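Local coordinates for molybdopterin-guanine dinucleotide biosynthesis protein B (mobB) (Archaeoglobus fulgidus, PDB 2F1R) that probably binds GTP and takes part in the synthesis of the molybdopterin-guanine dinucleotide form of the molybdenum cofactor, at residues I4-G9 and V99-F104; G108-V113 and Q126-A131; V132-R137 and F144-V149. All coordinates share one frame; numbering follows the deposited sequence.

Contact 1. Residues I4-G9 and V99-F104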
loop_
_atom_site.group_PDB
_atom_site.type_symbol
_atom_site.label_atom_id
_atom_site.label_comp_id
_atom_site.label_asym_id
_atom_site.label_seq_id
_atom_site.Cartn_x
_atom_site.Cartn_y
_atom_site.Cartn_z
ATOM N N ILE A 4 18.801 2.576 -3.851
ATOM C CA ILE A 4 18.340 1.728 -2.769
ATOM C C ILE A 4 19.520 1.489 -1.828
ATOM O O ILE A 4 20.591 0.981 -2.246
ATOM C CB ILE A 4 17.847 0.358 -3.283
ATOM C CG1 ILE A 4 16.725 0.504 -4.308
ATOM C CG2 ILE A 4 17.273 -0.527 -2.113
ATOM C CD1 ILE A 4 16.254 -0.907 -4.854
ATOM N N LEU A 5 19.311 1.874 -0.572
ATOM C CA LEU A 5 20.270 1.715 0.489
ATOM C C LEU A 5 19.696 0.852 1.606
ATOM O O LEU A 5 18.624 1.181 2.183
ATOM C CB LEU A 5 20.614 3.085 1.055
ATOM C CG LEU A 5 21.664 3.257 2.126
ATOM C CD1 LEU A 5 23.023 2.910 1.586
ATOM C CD2 LEU A 5 21.618 4.668 2.654
ATOM N N SER A 6 20.415 -0.209 1.968
ATOM C CA SER A 6 20.005 -1.016 3.114
ATOM C C SER A 6 20.577 -0.575 4.446
ATOM O O SER A 6 21.776 -0.300 4.559
ATOM C CB SER A 6 20.445 -2.449 2.898
ATOM O OG SER A 6 19.853 -2.931 1.722
ATOM N N ILE A 7 19.749 -0.588 5.484
ATOM C CA ILE A 7 20.233 -0.334 6.829
ATOM C C ILE A 7 20.197 -1.698 7.507
ATOM O O ILE A 7 19.134 -2.230 7.776
ATOM C CB ILE A 7 19.370 0.741 7.587
ATOM C CG1 ILE A 7 19.249 2.029 6.772
ATOM C CG2 ILE A 7 19.871 1.039 9.041
ATOM C CD1 ILE A 7 20.564 2.715 6.395
ATOM N N VAL A 8 21.373 -2.272 7.751
ATOM C CA VAL A 8 21.466 -3.605 8.252
ATOM C C VAL A 8 22.177 -3.608 9.617
ATOM O O VAL A 8 22.819 -2.615 9.998
ATOM C CB VAL A 8 22.203 -4.554 7.278
ATOM C CG1 VAL A 8 21.497 -4.567 5.873
ATOM C CG2 VAL A 8 23.707 -4.191 7.181
ATOM N N GLY A 9 22.056 -4.738 10.328
ATOM C CA GLY A 9 22.895 -4.972 11.484
ATOM C C GLY A 9 22.221 -5.747 12.611
ATOM O O GLY A 9 21.193 -6.382 12.401
ATOM N N VAL A 99 15.349 4.964 -1.629
ATOM C CA VAL A 99 14.668 3.848 -0.984
ATOM C C VAL A 99 15.591 3.332 0.104
ATOM O O VAL A 99 16.722 2.946 -0.167
ATOM C CB VAL A 99 14.268 2.688 -1.994
ATOM C CG1 VAL A 99 13.658 1.480 -1.258
ATOM C CG2 VAL A 99 13.304 3.222 -3.072
ATOM N N ILE A 100 15.111 3.335 1.334
ATOM C CA ILE A 100 15.814 2.657 2.422
ATOM C C ILE A 100 15.139 1.313 2.778
ATOM O O ILE A 100 13.923 1.220 2.921
ATOM C CB ILE A 100 15.887 3.530 3.681
ATOM C CG1 ILE A 100 16.668 4.805 3.340
ATOM C CG2 ILE A 100 16.537 2.758 4.851
ATOM C CD1 ILE A 100 16.568 5.871 4.336
ATOM N N THR A 101 15.969 0.299 2.940
ATOM C CA THR A 101 15.600 -1.040 3.372
ATOM C C THR A 101 15.972 -1.265 4.827
ATOM O O THR A 101 17.076 -0.803 5.242
ATOM C CB THR A 101 16.275 -2.119 2.526
ATOM O OG1 THR A 101 15.579 -2.264 1.283
ATOM C CG2 THR A 101 16.282 -3.448 3.268
ATOM N N GLU A 102 15.086 -1.779 5.656
ATOM C CA GLU A 102 15.427 -2.109 7.039
ATOM C C GLU A 102 15.645 -3.602 6.970
ATOM O O GLU A 102 14.709 -4.406 6.789
ATOM C CB GLU A 102 14.357 -1.661 8.027
ATOM C CG GLU A 102 14.612 -1.943 9.489
ATOM C CD GLU A 102 13.340 -1.697 10.351
ATOM O OE1 GLU A 102 12.806 -2.648 10.982
ATOM O OE2 GLU A 102 12.840 -0.557 10.362
ATOM N N GLY A 103 16.927 -3.966 6.977
ATOM C CA GLY A 103 17.286 -5.353 6.743
ATOM C C GLY A 103 17.351 -5.627 5.249
ATOM O O GLY A 103 17.894 -4.772 4.474
ATOM N N PHE A 104 16.822 -6.804 4.865
ATOM C CA PHE A 104 17.123 -7.390 3.557
ATOM C C PHE A 104 18.633 -7.454 3.282
ATOM O O PHE A 104 19.063 -7.258 2.137
ATOM C CB PHE A 104 16.453 -6.575 2.409
ATOM C CG PHE A 104 14.967 -6.669 2.392
ATOM C CD1 PHE A 104 14.320 -7.552 1.526
ATOM C CD2 PHE A 104 14.193 -5.874 3.236
ATOM C CE1 PHE A 104 12.869 -7.630 1.520
ATOM C CE2 PHE A 104 12.740 -5.952 3.222
ATOM C CZ PHE A 104 12.116 -6.830 2.377
HETATM O O HOH W 1 20.636 -5.340 0.852
#
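The flat groups that meet between Ile4-Gly9 and Val99-Phe104 are peptide units. Leu5 N donates to Val99 O at 2.8 Å. Leu5 O in turn accepts from Thr101 N at 2.9 Å. Ile7 N to Thr101 O and Gly103 N to Ile7 O continue the ladder. The two faces of this parallel strand pair carry different side chains. One face has Ile4, Ser6, Val99 and Thr101, where helix 85-93 packs through Tyr89, Leu93 and Leu85. The other has Leu5, Ile7, Ile100 and Glu102, where Ile19 of helix 12-28 touches Ile7, Ile100 and Glu102. The ring of Phe104 turns away from strand 4-9. It makes a cation-pi contact with Arg38 and packs on Ala66 of the second subunit.

Ile4 and Val99 lie side by side, with Ile4 CG1 4.0 Å from Val99 CB. Ile7 and Ile100 meet more tightly. Ile7 CG1 is anti to its carbonyl carbon (chi1 -54°) and reaches Ile100 CG2 at 3.4 Å, closer than usual for two carbons. Ser6 OG sits 3.8 Å from Thr101 CB. A water 2.7 Å from Ser6 OG donates to Phe104 O and so ties the strand to the turn after its partner. The placement of the Thr101 side chain is doubtful, because its CG2 clashes with Gly103 O, so nothing follows from the lack of a partner for OG1.

Strand 4-9 runs into Gly9, whose backbone angles would jam a CB against the preceding carbonyl. Helix 12-28 follows. This strand-loop-helix is consistent with a Walker A P-loop, in the central parallel sheet of a P-loop NTPase fold.

Contact 2. Residues G108-V113 and Q126-A131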
loop_
_atom_site.group_PDB
_atom_site.type_symbol
_atom_site.label_atom_id
_atom_site.label_comp_id
_atom_site.label_asym_id
_atom_site.label_seq_id
_atom_site.Cartn_x
_atom_site.Cartn_y
_atom_site.Cartn_z
ATOM N N GLY A 108 22.029 -7.993 -1.064
ATOM C CA GLY A 108 23.272 -7.479 -1.643
ATOM C C GLY A 108 23.313 -6.016 -2.064
ATOM O O GLY A 108 24.266 -5.597 -2.711
ATOM N N LYS A 109 22.297 -5.219 -1.701
ATOM C CA LYS A 109 22.358 -3.770 -1.941
ATOM C C LYS A 109 23.465 -3.126 -1.121
ATOM O O LYS A 109 23.778 -3.619 -0.031
ATOM C CB LYS A 109 21.028 -3.069 -1.601
ATOM C CG LYS A 109 19.801 -3.586 -2.279
ATOM C CD LYS A 109 19.888 -3.546 -3.847
ATOM C CE LYS A 109 18.535 -3.924 -4.437
ATOM N NZ LYS A 109 18.677 -4.244 -5.870
ATOM N N ASP A 110 24.055 -2.024 -1.613
ATOM C CA ASP A 110 24.955 -1.209 -0.778
ATOM C C ASP A 110 24.317 -1.016 0.603
ATOM O O ASP A 110 23.109 -0.878 0.653
ATOM C CB ASP A 110 25.129 0.172 -1.402
ATOM C CG ASP A 110 25.890 0.113 -2.738
ATOM O OD1 ASP A 110 26.301 -1.009 -3.138
ATOM O OD2 ASP A 110 26.030 1.184 -3.365
ATOM N N ARG A 111 25.099 -0.955 1.690
ATOM C CA ARG A 111 24.533 -0.919 3.046
ATOM C C ARG A 111 25.310 -0.059 4.008
ATOM O O ARG A 111 26.547 0.033 3.939
ATOM C CB ARG A 111 24.414 -2.345 3.656
ATOM C CG ARG A 111 25.750 -3.105 4.010
ATOM C CD ARG A 111 26.257 -4.024 2.843
ATOM N NE ARG A 111 25.117 -4.609 2.113
ATOM C CZ ARG A 111 24.513 -5.733 2.451
ATOM N NH1 ARG A 111 24.955 -6.456 3.467
ATOM N NH2 ARG A 111 23.506 -6.162 1.730
ATOM N N ILE A 112 24.560 0.515 4.942
ATOM C CA ILE A 112 25.123 1.018 6.173
ATOM C C ILE A 112 24.901 -0.014 7.243
ATOM O O ILE A 112 23.770 -0.497 7.406
ATOM C CB ILE A 112 24.533 2.404 6.523
ATOM C CG1 ILE A 112 24.896 3.414 5.401
ATOM C CG2 ILE A 112 25.022 2.871 7.913
ATOM C CD1 ILE A 112 24.398 4.851 5.682
ATOM N N VAL A 113 25.985 -0.381 7.947
ATOM C CA VAL A 113 25.970 -1.493 8.915
ATOM C C VAL A 113 25.956 -0.929 10.317
ATOM O O VAL A 113 26.914 -0.236 10.681
ATOM C CB VAL A 113 27.220 -2.423 8.790
ATOM C CG1 VAL A 113 27.227 -3.514 9.930
ATOM C CG2 VAL A 113 27.269 -3.073 7.415
ATOM N N GLN A 126 27.453 -8.970 2.357
ATOM C CA GLN A 126 26.760 -9.445 1.140
ATOM C C GLN A 126 26.651 -8.389 0.023
ATOM O O GLN A 126 26.449 -8.721 -1.150
ATOM C CB GLN A 126 25.367 -9.961 1.496
ATOM C CG GLN A 126 25.368 -11.110 2.574
ATOM C CD GLN A 126 25.211 -10.594 3.996
ATOM O OE1 GLN A 126 25.334 -9.395 4.259
ATOM N NE2 GLN A 126 24.978 -11.514 4.932
ATOM N N GLY A 127 26.750 -7.121 0.398
ATOM C CA GLY A 127 26.875 -6.033 -0.585
ATOM C C GLY A 127 27.952 -5.071 -0.154
ATOM O O GLY A 127 28.636 -5.315 0.834
ATOM N N ARG A 128 28.088 -3.966 -0.881
ATOM C CA ARG A 128 29.092 -2.957 -0.550
ATOM C C ARG A 128 28.798 -2.186 0.737
ATOM O O ARG A 128 27.710 -1.594 0.884
ATOM C CB ARG A 128 29.273 -1.977 -1.714
ATOM C CG ARG A 128 30.570 -1.221 -1.630
ATOM C CD ARG A 128 30.926 -0.563 -2.976
ATOM N NE ARG A 128 30.794 0.875 -2.840
ATOM C CZ ARG A 128 30.008 1.647 -3.586
ATOM N NH1 ARG A 128 29.269 1.117 -4.576
ATOM N NH2 ARG A 128 29.986 2.963 -3.344
ATOM N N ILE A 129 29.775 -2.210 1.659
ATOM C CA ILE A 129 29.644 -1.504 2.930
ATOM C C ILE A 129 30.091 -0.064 2.695
ATOM O O ILE A 129 31.254 0.213 2.364
ATOM C CB ILE A 129 30.395 -2.189 4.123
ATOM C CG1 ILE A 129 29.767 -3.569 4.426
ATOM C CG2 ILE A 129 30.404 -1.283 5.383
ATOM C CD1 ILE A 129 30.686 -4.494 5.245
ATOM N N LEU A 130 29.147 0.843 2.902
ATOM C CA LEU A 130 29.383 2.237 2.638
ATOM C C LEU A 130 29.870 2.891 3.896
ATOM O O LEU A 130 30.689 3.850 3.842
ATOM C CB LEU A 130 28.078 2.910 2.184
ATOM C CG LEU A 130 27.476 2.444 0.854
ATOM C CD1 LEU A 130 26.323 3.275 0.483
ATOM C CD2 LEU A 130 28.530 2.429 -0.255
ATOM N N ALA A 131 29.326 2.415 5.035
ATOM C CA ALA A 131 29.751 2.942 6.335
ATOM C C ALA A 131 29.283 2.051 7.450
ATOM O O ALA A 131 28.336 1.257 7.280
ATOM C CB ALA A 131 29.209 4.358 6.538
HETATM O O HOH W 2 26.261 -3.598 -2.974
#
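Gln126 meets Arg111 first. Gln126 OE1 accepts a weak hydrogen bond from Arg111 NH1 at 3.1 Å, with amide and guanidinium planes 54° apart. Gly127 follows, and its N lies 3.3 Å above the guanidinium plane of Arg111, over the centre. A side chain on Gly127 would clash with Gly108 O and Lys109 O. The same guanidinium is held in its plane by Lys109 O, which takes Arg111 NE at 2.7 Å and also NH2. Ser105 O and Phe124 O accept from NH2 and NH1, so the group is fixed from several directions. Bends at chi2 (-93°) and chi3 fold the Arg111 chain back, with CD against Gly127 O and Arg128 O and the guanidinium at Lys109 O.

Arg128 uses both ends of its backbone. Its O accepts from Arg111 N, while its N donates to a water that also donates to Gly108 O and Asp110 OD1. Arg128 NH1 is 3.5 Å from Asp110 OD2. That oxygen lies well out of the guanidinium plane, so only the charges attract. Ile129 CG1 touches both Arg111 CD and Val113 CG2, each at 3.9 Å. Leu130 N donates to Arg111 O, and Leu130 CD1 packs 3.8 Å from Asp110 CB. Ala131 O closes the ladder by accepting from Val113 N at 2.9 Å.

The strands pair in parallel register but with a strong twist, 59° between the short segments. Strand 111-114 is set between 4-9 and 129-133. Helix 149-160 packs on Ile112, Leu130 and Ala131 through Phe155, Ile156 and Leu159. Val113 instead meets Val8 of strand 4-9 and Phe124 of a loop.

Contact 3. Residues V132-R137 and F144-V149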
loop_
_atom_site.group_PDB
_atom_site.type_symbol
_atom_site.label_atom_id
_atom_site.label_comp_id
_atom_site.label_asym_id
_atom_site.label_seq_id
_atom_site.Cartn_x
_atom_site.Cartn_y
_atom_site.Cartn_z
ATOM N N VAL A 132 29.937 2.184 8.604
ATOM C CA VAL A 132 29.591 1.389 9.749
ATOM C C VAL A 132 29.186 2.357 10.823
ATOM O O VAL A 132 29.879 3.376 11.031
ATOM C CB VAL A 132 30.761 0.460 10.208
ATOM C CG1 VAL A 132 30.419 -0.237 11.552
ATOM C CG2 VAL A 132 31.138 -0.616 9.081
ATOM N N VAL A 133 28.063 2.062 11.489
ATOM C CA VAL A 133 27.620 2.842 12.660
ATOM C C VAL A 133 27.849 2.017 13.944
ATOM O O VAL A 133 27.287 0.953 14.122
ATOM C CB VAL A 133 26.189 3.302 12.514
ATOM C CG1 VAL A 133 25.738 4.070 13.744
ATOM C CG2 VAL A 133 26.061 4.172 11.261
ATOM N N CYS A 134 28.707 2.528 14.819
ATOM C CA CYS A 134 29.144 1.792 15.994
ATOM C C CYS A 134 29.723 2.794 16.999
ATOM O O CYS A 134 30.491 3.697 16.637
ATOM C CB CYS A 134 30.194 0.772 15.586
ATOM S SG CYS A 134 30.665 -0.320 16.947
ATOM N N ASP A 135 29.327 2.685 18.251
ATOM C CA ASP A 135 29.900 3.577 19.301
ATOM C C ASP A 135 31.408 3.439 19.540
ATOM O O ASP A 135 32.087 4.377 19.945
ATOM C CB ASP A 135 29.083 3.462 20.595
ATOM C CG ASP A 135 27.791 4.283 20.525
ATOM O OD1 ASP A 135 27.769 5.335 19.845
ATOM O OD2 ASP A 135 26.809 3.902 21.170
ATOM N N GLU A 136 31.902 2.248 19.278
ATOM C CA GLU A 136 33.312 1.920 19.307
ATOM C C GLU A 136 33.866 2.060 17.884
ATOM O O GLU A 136 33.246 1.604 16.906
ATOM C CB GLU A 136 33.466 0.471 19.772
ATOM C CG GLU A 136 34.898 0.098 20.063
ATOM C CD GLU A 136 35.099 -1.374 20.434
ATOM O OE1 GLU A 136 36.282 -1.736 20.429
ATOM O OE2 GLU A 136 34.111 -2.147 20.686
ATOM N N ARG A 137 35.025 2.700 17.767
ATOM C CA ARG A 137 35.702 2.793 16.484
ATOM C C ARG A 137 35.886 1.461 15.786
ATOM O O ARG A 137 36.229 0.449 16.389
ATOM C CB ARG A 137 37.030 3.570 16.605
ATOM C CG ARG A 137 38.090 3.278 15.549
ATOM C CD ARG A 137 39.400 4.139 15.798
ATOM N NE ARG A 137 39.164 5.533 15.408
ATOM C CZ ARG A 137 39.276 5.960 14.147
ATOM N NH1 ARG A 137 39.647 5.086 13.191
ATOM N NH2 ARG A 137 39.027 7.239 13.841
ATOM N N PHE A 144 30.848 6.130 11.801
ATOM C CA PHE A 144 30.112 7.106 12.595
ATOM C C PHE A 144 29.694 6.425 13.893
ATOM O O PHE A 144 29.538 5.205 13.953
ATOM C CB PHE A 144 28.821 7.550 11.849
ATOM C CG PHE A 144 29.077 8.168 10.499
ATOM C CD1 PHE A 144 29.462 9.517 10.384
ATOM C CD2 PHE A 144 28.977 7.406 9.359
ATOM C CE1 PHE A 144 29.750 10.088 9.137
ATOM C CE2 PHE A 144 29.245 7.970 8.123
ATOM C CZ PHE A 144 29.640 9.306 8.008
ATOM N N ARG A 145 29.528 7.215 14.928
ATOM C CA ARG A 145 28.873 6.757 16.152
ATOM C C ARG A 145 27.350 6.792 16.002
ATOM O O ARG A 145 26.847 7.524 15.186
ATOM C CB ARG A 145 29.308 7.637 17.326
ATOM C CG ARG A 145 30.802 7.614 17.602
ATOM C CD ARG A 145 31.227 8.713 18.557
ATOM N NE ARG A 145 30.500 8.676 19.818
ATOM C CZ ARG A 145 30.965 9.181 20.963
ATOM N NH1 ARG A 145 32.188 9.740 21.004
ATOM N NH2 ARG A 145 30.229 9.109 22.079
ATOM N N ARG A 146 26.631 6.017 16.815
ATOM C CA ARG A 146 25.133 5.918 16.798
ATOM C C ARG A 146 24.417 7.278 16.798
ATOM O O ARG A 146 23.410 7.463 16.125
ATOM C CB ARG A 146 24.644 5.080 18.009
ATOM C CG ARG A 146 24.023 3.669 17.758
ATOM C CD ARG A 146 24.868 2.551 16.968
ATOM N NE ARG A 146 26.081 2.027 17.612
ATOM C CZ ARG A 146 26.157 1.085 18.570
ATOM N NH1 ARG A 146 25.061 0.495 19.058
ATOM N NH2 ARG A 146 27.356 0.740 19.057
ATOM N N ASP A 147 24.989 8.233 17.525
ATOM C CA ASP A 147 24.428 9.552 17.784
ATOM C C ASP A 147 24.589 10.584 16.666
ATOM O O ASP A 147 24.037 11.679 16.732
ATOM C CB ASP A 147 25.103 10.111 19.066
ATOM C CG ASP A 147 26.531 9.495 19.347
ATOM O OD1 ASP A 147 26.656 8.239 19.550
ATOM O OD2 ASP A 147 27.539 10.281 19.418
ATOM N N GLU A 148 25.382 10.270 15.654
ATOM C CA GLU A 148 25.803 11.301 14.712
ATOM C C GLU A 148 24.820 11.370 13.515
ATOM O O GLU A 148 25.213 11.324 12.340
ATOM C CB GLU A 148 27.240 11.009 14.244
ATOM C CG GLU A 148 28.353 11.236 15.282
ATOM C CD GLU A 148 29.734 11.063 14.651
ATOM O OE1 GLU A 148 30.147 9.916 14.413
ATOM O OE2 GLU A 148 30.419 12.060 14.380
ATOM N N VAL A 149 23.540 11.496 13.835
ATOM C CA VAL A 149 22.479 11.282 12.854
ATOM C C VAL A 149 22.530 12.278 11.734
ATOM O O VAL A 149 22.302 11.906 10.578
ATOM C CB VAL A 149 21.063 11.217 13.506
ATOM C CG1 VAL A 149 21.052 10.235 14.688
ATOM C CG2 VAL A 149 20.553 12.601 13.932
#
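Val133 and Phe144 form a parallel beta bridge, with Phe144 N donating to Val132 O at 3.0 Å and Cys134 N to Phe144 O at 2.9 Å. Val133 and Phe144 point to the same face, where both pack on Ile152 of helix 149-160.

Arg146 carries much of the side-chain contact. Its chain bends at chi2 (57°), which places Arg146 CD 3.7 Å from Val133 CG1. The guanidinium then stacks on the carboxylate of Asp135, the planes 25° apart. Asp135 OD2 lies 3.8 Å above the guanidinium plane of Arg146, toward its rim. This is a long salt bridge of charges alone. At the edge, in plane, Arg146 NH2 comes within 2.9 Å of Asp135 N, but both are donors and no bond forms. An alanine in place of Arg146 would probably leave Asp135 without its stacked positive charge and open a gap beside Val133 CG1.

Asp135 OD1 also takes a weak hydrogen bond from Arg146 N. Asp135 OD1 lies 3.1 Å from Asp147 OD1, a close pair of like charges that may raise the proton affinity of one carboxylate. The positive charge of Arg145 probably offsets some of this repulsion, since Arg145 NE is 3.4 Å from Asp147 OD2.

Arg145 to Glu148 is a type I beta turn. Glu148 OE1 accepts from Arg145 N through its anti lone pair and so braces the turn. Glu148 is also the N-cap residue of helix 149-160. The type I turn thus links an edge strand, 143-144, of the parallel sheet of this chain to the helix that packs against that sheet.

The three contacts are successive steps across one parallel sheet. Contacts 1 and 2 have centres 9 Å apart and join where strand 4-9 pairs with 111-114: Ser6 O lies 2.9 Å from Ile112 N, a probable hydrogen bond. Leu5 CD1 also packs on Leu130 CD1 at 3.5 Å. Contacts 2 and 3 share strand 129-133, and Val113 O is 2.7 Å from Val133 N. Ala131 CB reaches Phe144 CE2 at 3.9 Å. Contacts 1 and 3 do not touch; their nearest atoms are about 7 Å apart. The putative P-loop begins at Gly9 in contact 1. Val113 of contact 2 and Arg146 of contact 3 come near it without touching.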